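Side-chain contacts in citrate synthase (PDB 6ABX), which probably catalyses the condensation of oxaloacetate, acetyl-CoA and water into citrate and CoA, a step of the tricarboxylic acid cycle: residues A[15-20]-A[28-33]; A[41-46]-A[175-180]; A[76-81]-A[103-108]. One frame throughout, in Å; residues are numbered along the deposited sequence.

Contact 1: residues A[15-20]-A[28-33]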
ATOM      1  N   THR A  15       0.686  10.077 -18.886  1.00 14.34           N
ATOM      2  CA  THR A  15       1.282   8.782 -19.156  1.00 13.06           C
ATOM      3  C   THR A  15       1.493   8.613 -20.646  1.00 13.34           C
ATOM      4  O   THR A  15       0.619   8.992 -21.426  1.00 13.86           O
ATOM      5  CB  THR A  15       0.489   7.613 -18.553  1.00 13.98           C
ATOM      6  OG1 THR A  15       1.302   6.447 -18.565  1.00 13.12           O
ATOM      7  CG2 THR A  15      -0.814   7.288 -19.238  1.00 16.35           C
ATOM      8  N   SER A  16       2.500   7.804 -20.979  1.00 14.47           N
ATOM      9  CA  SER A  16       2.674   7.313 -22.349  1.00 15.82           C
ATOM     10  C   SER A  16       2.658   5.769 -22.357  1.00 15.59           C
ATOM     11  O   SER A  16       2.903   5.165 -23.381  1.00 15.16           O
ATOM     12  CB  SER A  16       3.941   7.843 -22.919  1.00 18.31           C
ATOM     13  OG  SER A  16       5.045   7.277 -22.262  1.00 24.39           O
ATOM     14  N   ILE A  17       2.317   5.174 -21.208  1.00 14.38           N
ATOM     15  CA  ILE A  17       2.358   3.694 -21.071  1.00 13.99           C
ATOM     16  C   ILE A  17       1.165   3.017 -21.750  1.00 15.10           C
ATOM     17  O   ILE A  17       1.367   2.087 -22.584  1.00 19.02           O
ATOM     18  CB  ILE A  17       2.518   3.304 -19.580  1.00 13.85           C
ATOM     19  CG1 ILE A  17       3.820   3.868 -19.010  1.00 14.65           C
ATOM     20  CG2 ILE A  17       2.464   1.792 -19.449  1.00 14.90           C
ATOM     21  CD1 ILE A  17       3.919   3.751 -17.523  1.00 15.95           C
ATOM     22  N   THR A  18      -0.048   3.349 -21.314  1.00 14.86           N
ATOM     23  CA  THR A  18      -1.256   2.664 -21.685  1.00 15.17           C
ATOM     24  C   THR A  18      -2.328   3.697 -22.043  1.00 14.62           C
ATOM     25  O   THR A  18      -2.471   4.716 -21.351  1.00 13.90           O
ATOM     26  CB  THR A  18      -1.745   1.752 -20.564  1.00 14.68           C
ATOM     27  OG1 THR A  18      -0.690   0.810 -20.349  1.00 16.61           O
ATOM     28  CG2 THR A  18      -3.071   1.109 -20.902  1.00 16.15           C
ATOM     29  N   TYR A  19      -2.986   3.462 -23.172  1.00 13.03           N
ATOM     30  CA  TYR A  19      -4.188   4.222 -23.535  1.00 14.55           C
ATOM     31  C   TYR A  19      -5.370   3.272 -23.627  1.00 13.88           C
ATOM     32  O   TYR A  19      -5.301   2.288 -24.376  1.00 14.09           O
ATOM     33  CB  TYR A  19      -4.022   4.913 -24.889  1.00 14.35           C
ATOM     34  CG  TYR A  19      -5.263   5.602 -25.350  1.00 15.20           C
ATOM     35  CD1 TYR A  19      -5.773   6.658 -24.618  1.00 18.78           C
ATOM     36  CD2 TYR A  19      -5.964   5.159 -26.455  1.00 16.59           C
ATOM     37  CE1 TYR A  19      -6.957   7.263 -24.975  1.00 18.09           C
ATOM     38  CE2 TYR A  19      -7.154   5.768 -26.834  1.00 18.23           C
ATOM     39  CZ  TYR A  19      -7.616   6.851 -26.111  1.00 18.69           C
ATOM     40  OH  TYR A  19      -8.799   7.445 -26.421  1.00 24.46           O
ATOM     41  N   ILE A  20      -6.478   3.631 -22.957  1.00 14.89           N
ATOM     42  CA  ILE A  20      -7.740   2.939 -23.044  1.00 15.44           C
ATOM     43  C   ILE A  20      -8.715   3.778 -23.857  1.00 17.07           C
ATOM     44  O   ILE A  20      -8.912   4.951 -23.498  1.00 17.72           O
ATOM     45  CB  ILE A  20      -8.321   2.687 -21.637  1.00 16.57           C
ATOM     46  CG1 ILE A  20      -7.359   1.877 -20.763  1.00 17.95           C
ATOM     47  CG2 ILE A  20      -9.691   2.047 -21.754  1.00 18.57           C
ATOM     48  CD1 ILE A  20      -7.641   1.963 -19.287  1.00 18.99           C
ATOM     49  N   TYR A  28      -4.023   0.079 -25.855  1.00 13.35           N
ATOM     50  CA  TYR A  28      -2.669   0.163 -26.408  1.00 13.63           C
ATOM     51  C   TYR A  28      -1.628   0.194 -25.288  1.00 12.66           C
ATOM     52  O   TYR A  28      -1.775   0.869 -24.265  1.00 12.97           O
ATOM     53  CB  TYR A  28      -2.510   1.422 -27.266  1.00 14.16           C
ATOM     54  CG  TYR A  28      -3.473   1.526 -28.409  1.00 13.13           C
ATOM     55  CD1 TYR A  28      -4.780   1.903 -28.176  1.00 15.98           C
ATOM     56  CD2 TYR A  28      -3.093   1.166 -29.688  1.00 15.18           C
ATOM     57  CE1 TYR A  28      -5.700   1.975 -29.207  1.00 15.81           C
ATOM     58  CE2 TYR A  28      -4.017   1.182 -30.724  1.00 16.22           C
ATOM     59  CZ  TYR A  28      -5.321   1.559 -30.467  1.00 16.18           C
ATOM     60  OH  TYR A  28      -6.257   1.655 -31.461  1.00 20.19           O
ATOM     61  N   TYR A  29      -0.518  -0.522 -25.510  1.00 12.46           N
ATOM     62  CA  TYR A  29       0.652  -0.487 -24.661  1.00 11.70           C
ATOM     63  C   TYR A  29       1.776   0.187 -25.454  1.00 12.17           C
ATOM     64  O   TYR A  29       2.190  -0.332 -26.492  1.00 12.04           O
ATOM     65  CB  TYR A  29       1.130  -1.894 -24.289  1.00 11.01           C
ATOM     66  CG  TYR A  29       0.299  -2.709 -23.316  1.00 10.03           C
ATOM     67  CD1 TYR A  29      -0.731  -2.189 -22.553  1.00 11.81           C
ATOM     68  CD2 TYR A  29       0.595  -4.052 -23.173  1.00  9.96           C
ATOM     69  CE1 TYR A  29      -1.467  -2.969 -21.667  1.00 10.84           C
ATOM     70  CE2 TYR A  29      -0.140  -4.848 -22.305  1.00 10.25           C
ATOM     71  CZ  TYR A  29      -1.173  -4.329 -21.563  1.00 11.39           C
ATOM     72  OH  TYR A  29      -1.862  -5.152 -20.682  1.00 12.39           O
ATOM     73  N   ARG A  30       2.225   1.348 -24.997  1.00 11.98           N
ATOM     74  CA  ARG A  30       3.283   2.134 -25.674  1.00 13.54           C
ATOM     75  C   ARG A  30       2.976   2.288 -27.155  1.00 13.16           C
ATOM     76  O   ARG A  30       3.913   2.253 -27.988  1.00 12.68           O
ATOM     77  CB  ARG A  30       4.632   1.475 -25.458  1.00 15.31           C
ATOM     78  CG  ARG A  30       4.977   1.371 -23.981  1.00 17.45           C
ATOM     79  CD  ARG A  30       5.998   2.396 -23.586  1.00 19.82           C
ATOM     80  NE  ARG A  30       6.547   2.273 -22.231  1.00 17.21           N
ATOM     81  CZ  ARG A  30       6.693   3.301 -21.426  1.00 17.70           C
ATOM     82  NH1 ARG A  30       6.382   4.510 -21.889  1.00 16.57           N
ATOM     83  NH2 ARG A  30       7.148   3.108 -20.186  1.00 15.11           N
ATOM     84  N   GLY A  31       1.701   2.486 -27.452  1.00 13.60           N
ATOM     85  CA  GLY A  31       1.208   2.759 -28.795  1.00 13.41           C
ATOM     86  C   GLY A  31       0.872   1.548 -29.633  1.00 13.01           C
ATOM     87  O   GLY A  31       0.319   1.683 -30.724  1.00 15.41           O
ATOM     88  N   TYR A  32       1.222   0.350 -29.163  1.00 13.25           N
ATOM     89  CA  TYR A  32       0.911  -0.923 -29.868  1.00 12.79           C
ATOM     90  C   TYR A  32      -0.445  -1.481 -29.404  1.00 14.71           C
ATOM     91  O   TYR A  32      -0.716  -1.565 -28.227  1.00 13.19           O
ATOM     92  CB  TYR A  32       2.011  -1.955 -29.622  1.00 12.40           C
ATOM     93  CG  TYR A  32       3.338  -1.539 -30.214  1.00 11.79           C
ATOM     94  CD1 TYR A  32       3.578  -1.725 -31.559  1.00 12.67           C
ATOM     95  CD2 TYR A  32       4.289  -0.866 -29.475  1.00 12.68           C
ATOM     96  CE1 TYR A  32       4.788  -1.330 -32.109  1.00 13.31           C
ATOM     97  CE2 TYR A  32       5.488  -0.435 -30.020  1.00 13.07           C
ATOM     98  CZ  TYR A  32       5.738  -0.681 -31.357  1.00 13.60           C
ATOM     99  OH  TYR A  32       6.932  -0.279 -31.935  1.00 15.65           O
ATOM    100  N   SER A  33      -1.256  -1.877 -30.381  1.00 13.71           N
ATOM    101  CA  SER A  33      -2.584  -2.432 -30.097  1.00 14.72           C
ATOM    102  C   SER A  33      -2.447  -3.733 -29.296  1.00 13.34           C
ATOM    103  O   SER A  33      -1.657  -4.608 -29.645  1.00 12.37           O
ATOM    104  CB  SER A  33      -3.293  -2.704 -31.383  1.00 15.21           C
ATOM    105  OG  SER A  33      -4.431  -3.479 -31.160  1.00 16.71           O
TER
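The beta hairpin of strands 18-21 and 26-29 is held together here through Tyr19 and Tyr28, an antiparallel hydrogen-bonded pair. Tyr28 N donates to Tyr19 O at 2.9 Å, and Tyr19 N returns a bond to Tyr28 O at 3.1 Å. One step back Thr18 faces Tyr29 as a non-hydrogen-bonded pair, with Thr18 CA making a CH...O contact of 3.2 Å to Tyr28 O. Beyond it Arg30 N reaches Ile17 O over 2.7 Å, a nearly straight bond at 168°.

The two tyrosines of the first pair run side by side on one face of the sheet. Tyr28 CD1 comes in at the edge of the Tyr19 ring, 3.9 Å from Tyr19 CD2, so the rings meet at their margins and do not stack. On the other face Thr18 OG1 approaches Tyr29 CD1 obliquely at 3.7 Å. Both polar ends are engaged further on: Thr18 OG1 with Asp178, and Tyr29 OH with Met174 O and Asp178 N.

Arg30 and Gly31 occupy the middle of a type I' turn. The arginine chain kinks about its CB-CG bond (chi2 -104°), which turns the guanidinium toward Ser16 and Ile17. Ile17 CG1 lies over one face of that group, toward its rim and 3.6 Å from Arg30 NH2, which donates to the carbonyl of Leu50, while Ser16 OG sits at its edge, 3.1 Å from Arg30 NH1.

Strand 32-33 pairs on the far side of 26-29, Tyr29 packs against helices 34-40 and 43-52, and Ile17 against helix 324-343; at the dimer interface Tyr19 meets the ring of Tyr356 of the second subunit.

Contact 2: residues A[41-46]-A[175-180]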
ATOM      1  N   SER A  41       3.145 -11.171 -30.010  1.00 13.53           N
ATOM      2  CA  SER A  41       4.198 -10.917 -29.024  1.00 12.63           C
ATOM      3  C   SER A  41       4.224 -12.011 -27.939  1.00 13.37           C
ATOM      4  O   SER A  41       3.625 -13.139 -28.111  1.00 14.47           O
ATOM      5  CB  SER A  41       4.008  -9.513 -28.459  1.00 12.64           C
ATOM      6  OG  SER A  41       5.125  -9.150 -27.633  1.00 14.34           O
ATOM      7  N   ASN A  42       4.999 -11.788 -26.859  1.00 12.42           N
ATOM      8  CA  ASN A  42       5.118 -12.755 -25.817  1.00 13.27           C
ATOM      9  C   ASN A  42       5.356 -12.011 -24.494  1.00 12.08           C
ATOM     10  O   ASN A  42       5.631 -10.792 -24.525  1.00 12.30           O
ATOM     11  CB  ASN A  42       6.189 -13.807 -26.102  1.00 13.88           C
ATOM     12  CG  ASN A  42       7.507 -13.140 -26.422  1.00 14.94           C
ATOM     13  OD1 ASN A  42       8.139 -12.590 -25.533  1.00 14.18           O
ATOM     14  ND2 ASN A  42       7.885 -13.159 -27.692  1.00 16.78           N
ATOM     15  N   PHE A  43       5.199 -12.720 -23.374  1.00 11.11           N
ATOM     16  CA  PHE A  43       5.322 -12.119 -22.035  1.00 10.89           C
ATOM     17  C   PHE A  43       6.597 -11.258 -21.908  1.00 10.75           C
ATOM     18  O   PHE A  43       6.526 -10.047 -21.600  1.00 12.06           O
ATOM     19  CB  PHE A  43       5.312 -13.167 -20.941  1.00 11.29           C
ATOM     20  CG  PHE A  43       5.388 -12.612 -19.550  1.00 11.21           C
ATOM     21  CD1 PHE A  43       6.577 -12.220 -18.974  1.00 12.02           C
ATOM     22  CD2 PHE A  43       4.229 -12.540 -18.798  1.00 11.38           C
ATOM     23  CE1 PHE A  43       6.621 -11.781 -17.659  1.00 12.52           C
ATOM     24  CE2 PHE A  43       4.271 -12.080 -17.501  1.00 10.74           C
ATOM     25  CZ  PHE A  43       5.456 -11.714 -16.937  1.00 11.98           C
ATOM     26  N   GLU A  44       7.739 -11.836 -22.192  1.00 10.72           N
ATOM     27  CA  GLU A  44       8.994 -11.103 -21.999  1.00 11.43           C
ATOM     28  C   GLU A  44       9.108  -9.891 -22.943  1.00 11.41           C
ATOM     29  O   GLU A  44       9.577  -8.803 -22.556  1.00 10.41           O
ATOM     30  CB  GLU A  44      10.200 -12.028 -22.143  1.00 12.05           C
ATOM     31  CG  GLU A  44      10.306 -13.052 -21.046  1.00 13.05           C
ATOM     32  CD  GLU A  44       9.640 -14.396 -21.272  1.00 13.56           C
ATOM     33  OE1 GLU A  44       8.712 -14.490 -22.080  1.00 13.36           O
ATOM     34  OE2 GLU A  44      10.165 -15.381 -20.674  1.00 13.14           O
ATOM     35  N   GLU A  45       8.651 -10.037 -24.189  1.00 10.63           N
ATOM     36  CA  GLU A  45       8.782  -8.922 -25.109  1.00 12.18           C
ATOM     37  C   GLU A  45       7.904  -7.742 -24.643  1.00 11.76           C
ATOM     38  O   GLU A  45       8.289  -6.566 -24.743  1.00 11.33           O
ATOM     39  CB  GLU A  45       8.373  -9.347 -26.516  1.00 12.18           C
ATOM     40  CG  GLU A  45       8.522  -8.265 -27.509  1.00 13.65           C
ATOM     41  CD  GLU A  45       8.231  -8.678 -28.941  1.00 14.60           C
ATOM     42  OE1 GLU A  45       7.031  -8.647 -29.338  1.00 14.53           O
ATOM     43  OE2 GLU A  45       9.196  -9.061 -29.627  1.00 15.60           O
ATOM     44  N   VAL A  46       6.674  -8.031 -24.185  1.00 10.82           N
ATOM     45  CA  VAL A  46       5.816  -6.928 -23.704  1.00 11.25           C
ATOM     46  C   VAL A  46       6.333  -6.331 -22.393  1.00 11.12           C
ATOM     47  O   VAL A  46       6.179  -5.106 -22.220  1.00 10.84           O
ATOM     48  CB  VAL A  46       4.328  -7.348 -23.615  1.00 11.17           C
ATOM     49  CG1 VAL A  46       3.473  -6.182 -23.154  1.00 12.10           C
ATOM     50  CG2 VAL A  46       3.815  -7.844 -24.948  1.00 12.18           C
ATOM     51  N   LEU A 175      -2.356  -9.670 -21.262  1.00 11.11           N
ATOM     52  CA  LEU A 175      -3.606  -8.949 -21.189  1.00 11.35           C
ATOM     53  C   LEU A 175      -3.821  -8.251 -19.843  1.00 10.77           C
ATOM     54  O   LEU A 175      -4.629  -7.317 -19.828  1.00 12.68           O
ATOM     55  CB  LEU A 175      -4.798  -9.866 -21.438  1.00 11.83           C
ATOM     56  CG  LEU A 175      -4.912 -10.409 -22.862  1.00 12.37           C
ATOM     57  CD1 LEU A 175      -6.097 -11.354 -23.012  1.00 12.46           C
ATOM     58  CD2 LEU A 175      -5.038  -9.289 -23.852  1.00 13.28           C
ATOM     59  N   HIS A 176      -3.136  -8.690 -18.786  1.00 10.02           N
ATOM     60  CA  HIS A 176      -3.248  -8.151 -17.432  1.00 11.00           C
ATOM     61  C   HIS A 176      -2.104  -7.206 -17.025  1.00 10.49           C
ATOM     62  O   HIS A 176      -2.103  -6.738 -15.891  1.00 10.58           O
ATOM     63  CB  HIS A 176      -3.377  -9.292 -16.428  1.00 11.77           C
ATOM     64  CG  HIS A 176      -4.706  -9.970 -16.464  1.00 13.21           C
ATOM     65  ND1 HIS A 176      -4.984 -10.992 -17.343  1.00 13.75           N
ATOM     66  CD2 HIS A 176      -5.816  -9.786 -15.721  1.00 15.68           C
ATOM     67  CE1 HIS A 176      -6.248 -11.393 -17.142  1.00 15.31           C
ATOM     68  NE2 HIS A 176      -6.799 -10.629 -16.191  1.00 16.63           N
ATOM     69  N   MET A 177      -1.129  -6.902 -17.913  1.00 10.26           N
ATOM     70  CA  MET A 177       0.083  -6.257 -17.469  1.00  9.87           C
ATOM     71  C   MET A 177      -0.178  -4.798 -17.091  1.00 10.02           C
ATOM     72  O   MET A 177       0.451  -4.346 -16.133  1.00 10.67           O
ATOM     73  CB  MET A 177       1.147  -6.307 -18.546  1.00  9.85           C
ATOM     74  CG  MET A 177       1.786  -7.681 -18.597  1.00  9.46           C
ATOM     75  SD  MET A 177       3.009  -7.737 -19.944  1.00 11.86           S
ATOM     76  CE  MET A 177       3.678  -9.376 -19.704  1.00 11.78           C
ATOM     77  N   ASP A 178      -1.109  -4.116 -17.771  1.00  9.68           N
ATOM     78  CA  ASP A 178      -1.380  -2.751 -17.365  1.00 10.64           C
ATOM     79  C   ASP A 178      -2.786  -2.329 -17.782  1.00 11.75           C
ATOM     80  O   ASP A 178      -3.274  -2.777 -18.799  1.00 12.40           O
ATOM     81  CB  ASP A 178      -0.417  -1.715 -17.956  1.00 11.17           C
ATOM     82  CG  ASP A 178      -0.467  -0.402 -17.177  1.00 13.06           C
ATOM     83  OD1 ASP A 178      -0.182  -0.443 -15.955  1.00 14.89           O
ATOM     84  OD2 ASP A 178      -0.905   0.630 -17.754  1.00 13.97           O
ATOM     85  N   HIS A 179      -3.350  -1.373 -17.016  1.00 11.77           N
ATOM     86  CA  HIS A 179      -4.640  -0.819 -17.442  1.00 11.71           C
ATOM     87  C   HIS A 179      -4.745   0.646 -16.998  1.00 14.57           C
ATOM     88  O   HIS A 179      -5.764   1.028 -16.473  1.00 15.73           O
ATOM     89  CB  HIS A 179      -5.787  -1.690 -16.995  1.00 11.87           C
ATOM     90  CG  HIS A 179      -6.953  -1.653 -17.915  1.00 12.75           C
ATOM     91  ND1 HIS A 179      -8.206  -1.227 -17.508  1.00 15.90           N
ATOM     92  CD2 HIS A 179      -7.029  -1.876 -19.255  1.00 14.61           C
ATOM     93  CE1 HIS A 179      -9.039  -1.265 -18.547  1.00 15.64           C
ATOM     94  NE2 HIS A 179      -8.347  -1.696 -19.646  1.00 16.36           N
ATOM     95  N   GLU A 180      -3.640   1.387 -17.114  1.00 16.07           N
ATOM     96  CA  GLU A 180      -3.646   2.833 -16.830  1.00 20.34           C
ATOM     97  C   GLU A 180      -3.957   2.961 -15.309  1.00 20.03           C
ATOM     98  O   GLU A 180      -3.369   2.281 -14.417  1.00 18.58           O
ATOM     99  CB  GLU A 180      -4.559   3.478 -17.904  1.00 22.42           C
ATOM    100  CG  GLU A 180      -4.108   4.865 -18.442  1.00 27.80           C
ATOM    101  CD  GLU A 180      -4.872   5.595 -19.563  1.00 31.25           C
ATOM    102  OE1 GLU A 180      -5.723   4.975 -20.246  1.00 27.98           O
ATOM    103  OE2 GLU A 180      -4.593   6.845 -19.811  1.00 30.58           O
TER
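Met177 reaches across to Phe43 and Val46, and the contact is buried and mainly apolar. The CE methyl of Met177 stands over one face of the Phe43 ring, 3.6 Å from the ring centroid and 22° off the normal, a CH-pi contact. The methyl is shifted toward the rim, so that Phe43 CD2 comes nearest to Met177 CE at 3.3 Å. Behind it Met177 SD lies 5.3 Å from the same centroid, which makes this a Met-aromatic contact as well. The thioether chain is straight beyond CG (chi2 178°, chi3 176°), and that full extension is what delivers the methyl to the ring. One atom back from the methyl, Met177 SD touches Val46 CG1 at 3.6 Å.

Hydrogen bonds shape each segment separately. Asn42 caps the start of helix 43-52: its OD1 accepts from Glu45 N at 2.9 Å, the donor lying above the carbonyl plane. Ser41 OG donates to Glu45 OE1 over 2.6 Å. In the other segment Asp178 OD2 receives Glu180 N in an Asx turn, folding the backbone around His179. That histidine belongs to the oxaloacetate site, and here its ND1 is hydrogen-bonded to a citrate ion.

The methionine thus packs the loop between helices 163-174 and 183-192 onto the first turn of helix 43-52. Ile334 of helix 324-343 touches both Phe43 and Met177, Leu173 and Met174 of helix 163-174 cover Phe43 and Val46 respectively, and the imidazole of His148 stacks with the Phe43 ring.

Contact 3: residues A[76-81]-A[103-108]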
ATOM      1  N   GLU A  76      14.983 -18.997   1.386  1.00 20.67           N
ATOM      2  CA  GLU A  76      14.497 -20.030   2.293  1.00 21.81           C
ATOM      3  C   GLU A  76      13.414 -19.490   3.247  1.00 19.65           C
ATOM      4  O   GLU A  76      12.414 -20.216   3.526  1.00 18.92           O
ATOM      5  CB  GLU A  76      15.681 -20.622   3.078  1.00 27.19           C
ATOM      6  CG  GLU A  76      16.326 -21.758   2.328  1.00 37.56           C
ATOM      7  CD  GLU A  76      15.524 -23.050   2.323  1.00 45.95           C
ATOM      8  OE1 GLU A  76      14.722 -23.254   3.265  1.00 61.52           O
ATOM      9  OE2 GLU A  76      15.719 -23.861   1.392  1.00 59.90           O
ATOM     10  N   ASP A  77      13.593 -18.262   3.750  1.00 18.91           N
ATOM     11  CA  ASP A  77      12.661 -17.635   4.665  1.00 22.53           C
ATOM     12  C   ASP A  77      11.283 -17.547   3.994  1.00 18.83           C
ATOM     13  O   ASP A  77      10.220 -17.818   4.601  1.00 18.33           O
ATOM     14  CB  ASP A  77      13.139 -16.257   5.097  1.00 25.17           C
ATOM     15  CG  ASP A  77      14.087 -16.320   6.285  1.00 32.89           C
ATOM     16  OD1 ASP A  77      14.543 -17.454   6.620  1.00 34.94           O
ATOM     17  OD2 ASP A  77      14.357 -15.243   6.856  1.00 42.67           O
ATOM     18  N   ILE A  78      11.299 -17.175   2.706  1.00 16.57           N
ATOM     19  CA  ILE A  78      10.035 -16.930   1.977  1.00 15.09           C
ATOM     20  C   ILE A  78       9.391 -18.277   1.668  1.00 15.39           C
ATOM     21  O   ILE A  78       8.228 -18.422   1.901  1.00 13.86           O
ATOM     22  CB  ILE A  78      10.223 -16.032   0.740  1.00 14.70           C
ATOM     23  CG1 ILE A  78      10.418 -14.585   1.208  1.00 15.45           C
ATOM     24  CG2 ILE A  78       9.064 -16.139  -0.230  1.00 14.90           C
ATOM     25  CD1 ILE A  78      10.822 -13.624   0.127  1.00 17.12           C
ATOM     26  N   SER A  79      10.189 -19.242   1.191  1.00 16.39           N
ATOM     27  CA  SER A  79       9.618 -20.507   0.846  1.00 15.78           C
ATOM     28  C   SER A  79       9.065 -21.187   2.092  1.00 16.23           C
ATOM     29  O   SER A  79       8.012 -21.808   1.985  1.00 15.61           O
ATOM     30  CB  SER A  79      10.528 -21.429   0.064  1.00 18.30           C
ATOM     31  OG  SER A  79      11.726 -21.702   0.771  1.00 19.99           O
ATOM     32  N   THR A  80       9.793 -21.139   3.221  1.00 16.05           N
ATOM     33  CA  THR A  80       9.275 -21.736   4.457  1.00 16.80           C
ATOM     34  C   THR A  80       7.951 -21.074   4.874  1.00 15.24           C
ATOM     35  O   THR A  80       7.011 -21.769   5.253  1.00 15.39           O
ATOM     36  CB  THR A  80      10.295 -21.758   5.603  1.00 18.64           C
ATOM     37  OG1 THR A  80      11.321 -22.632   5.132  1.00 19.53           O
ATOM     38  CG2 THR A  80       9.695 -22.262   6.899  1.00 20.04           C
ATOM     39  N   PHE A  81       7.888 -19.741   4.809  1.00 13.72           N
ATOM     40  CA  PHE A  81       6.686 -19.010   5.116  1.00 14.90           C
ATOM     41  C   PHE A  81       5.494 -19.463   4.262  1.00 13.86           C
ATOM     42  O   PHE A  81       4.345 -19.676   4.748  1.00 14.79           O
ATOM     43  CB  PHE A  81       6.910 -17.499   5.004  1.00 15.45           C
ATOM     44  CG  PHE A  81       5.672 -16.736   5.429  1.00 18.18           C
ATOM     45  CD1 PHE A  81       5.423 -16.465   6.763  1.00 19.65           C
ATOM     46  CD2 PHE A  81       4.730 -16.326   4.487  1.00 20.53           C
ATOM     47  CE1 PHE A  81       4.281 -15.776   7.149  1.00 22.25           C
ATOM     48  CE2 PHE A  81       3.568 -15.653   4.886  1.00 20.17           C
ATOM     49  CZ  PHE A  81       3.348 -15.387   6.212  1.00 22.25           C
ATOM     50  N   GLY A 103      11.343  -7.260  -0.113  1.00 13.94           N
ATOM     51  CA  GLY A 103      11.796  -5.891   0.029  1.00 14.49           C
ATOM     52  C   GLY A 103      12.748  -5.751   1.234  1.00 14.61           C
ATOM     53  O   GLY A 103      13.776  -5.111   1.150  1.00 15.45           O
ATOM     54  N   LEU A 104      12.367  -6.344   2.367  1.00 15.17           N
ATOM     55  CA  LEU A 104      13.131  -6.326   3.588  1.00 16.30           C
ATOM     56  C   LEU A 104      14.487  -6.976   3.343  1.00 16.05           C
ATOM     57  O   LEU A 104      15.500  -6.455   3.780  1.00 18.14           O
ATOM     58  CB  LEU A 104      12.344  -7.078   4.660  1.00 17.16           C
ATOM     59  CG  LEU A 104      13.057  -7.352   5.988  1.00 20.59           C
ATOM     60  CD1 LEU A 104      13.535  -6.102   6.652  1.00 22.56           C
ATOM     61  CD2 LEU A 104      12.114  -8.084   6.935  1.00 21.87           C
ATOM     62  N   GLU A 105      14.490  -8.051   2.545  1.00 15.75           N
ATOM     63  CA  GLU A 105      15.685  -8.847   2.303  1.00 17.34           C
ATOM     64  C   GLU A 105      16.606  -8.179   1.260  1.00 20.63           C
ATOM     65  O   GLU A 105      17.762  -8.564   1.193  1.00 21.94           O
ATOM     66  CB  GLU A 105      15.299 -10.293   1.923  1.00 17.91           C
ATOM     67  CG  GLU A 105      14.703 -11.099   3.066  1.00 20.51           C
ATOM     68  CD  GLU A 105      13.920 -12.392   2.768  1.00 25.51           C
ATOM     69  OE1 GLU A 105      14.045 -12.905   1.654  1.00 25.97           O
ATOM     70  OE2 GLU A 105      13.156 -12.896   3.678  1.00 25.80           O
ATOM     71  N   ASP A 106      16.126  -7.226   0.442  1.00 19.02           N
ATOM     72  CA  ASP A 106      16.916  -6.638  -0.596  1.00 21.06           C
ATOM     73  C   ASP A 106      17.509  -5.312  -0.114  1.00 25.73           C
ATOM     74  O   ASP A 106      16.890  -4.272  -0.201  1.00 24.72           O
ATOM     75  CB  ASP A 106      16.119  -6.503  -1.897  1.00 19.32           C
ATOM     76  CG  ASP A 106      16.907  -5.952  -3.065  1.00 20.56           C
ATOM     77  OD1 ASP A 106      18.095  -5.623  -2.845  1.00 21.94           O
ATOM     78  OD2 ASP A 106      16.314  -5.820  -4.188  1.00 18.26           O
ATOM     79  N   ARG A 107      18.792  -5.375   0.256  1.00 33.09           N
ATOM     80  CA  ARG A 107      19.478  -4.254   0.882  1.00 39.77           C
ATOM     81  C   ARG A 107      20.168  -3.383  -0.177  1.00 42.32           C
ATOM     82  O   ARG A 107      20.730  -2.351   0.185  1.00 47.35           O
ATOM     83  CB  ARG A 107      20.429  -4.790   1.959  1.00 46.23           C
ATOM     84  CG  ARG A 107      19.696  -5.535   3.071  1.00 50.30           C
ATOM     85  CD  ARG A 107      20.420  -5.608   4.406  1.00 53.42           C
ATOM     86  NE  ARG A 107      21.417  -6.678   4.473  1.00 56.91           N
ATOM     87  CZ  ARG A 107      21.143  -7.979   4.581  1.00 57.82           C
ATOM     88  NH1 ARG A 107      19.906  -8.419   4.417  1.00 56.21           N
ATOM     89  NH2 ARG A 107      22.107  -8.838   4.860  1.00 60.09           N
ATOM     90  N   SER A 108      20.082  -3.751  -1.465  1.00 36.86           N
ATOM     91  CA  SER A 108      20.687  -2.943  -2.554  1.00 35.95           C
ATOM     92  C   SER A 108      19.958  -1.590  -2.655  1.00 40.19           C
ATOM     93  O   SER A 108      18.787  -1.484  -2.243  1.00 41.84           O
ATOM     94  CB  SER A 108      20.662  -3.681  -3.844  1.00 36.00           C
ATOM     95  OG  SER A 108      19.324  -3.768  -4.309  1.00 31.30           O
TER
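Glu105 points its carboxylate at the first turn of helix 76-85, where it meets Asp77 and Ile78, crossing both at a slant. The glutamate is stretched out beyond CG (chi2 163°), enough to bridge backbones whose nearest CA atoms, those of Asp77 and Glu105, are 9.6 Å apart. Its two oxygens divide the work. Glu105 OE1 rests on the end of the isoleucine, 3.6 Å from Ile78 CD1, and is also hydrogen-bonded to Ser75 just ahead of the helix; Glu105 OE2 lies 3.6 Å from Asp77 CB.

The two carboxylates do not lie flat on one another: their planes are 72° apart, with Asp77 OD2 4.1 Å from Glu105 OE2. Two like charges this close would be expected to disfavour each other, but Asp77 OD2 forms a salt bridge to Arg84 of the second subunit, which probably eases the strain. An alanine at Glu105 has no carboxylate to offer Ser75 OG, which would probably be left without that partner while a gap opened beside Ile78 CD1.

The contact joins the start of helix 76-85 to the end of helix 91-105, two consecutive helices far from the annotated sites. Deeper between them Ile78 packs on Thr98 and Met101, and close by Phe81 meets Leu104 of the second subunit.

How the contacts relate
Contact 1 comes first along the chain and closes a loop of only seven residues, the tip of the N-terminal hairpin. The next to open is contact 2, which spans 128 mostly helical residues from helix 43-52 to the loop after helix 163-174. Contact 3 falls entirely within that span, pairing two neighbouring helices, and its centre is about 26 Å from that of contact 2. Contacts 1 and 2 follow one another in sequence yet touch in space: Glu180 OE1 lies 3.1 Å from Ile20 N, probably hydrogen-bonded, so hairpin and oxaloacetate-site loop are joined directly. Contact 3 touches neither, though all three adjoin the second subunit.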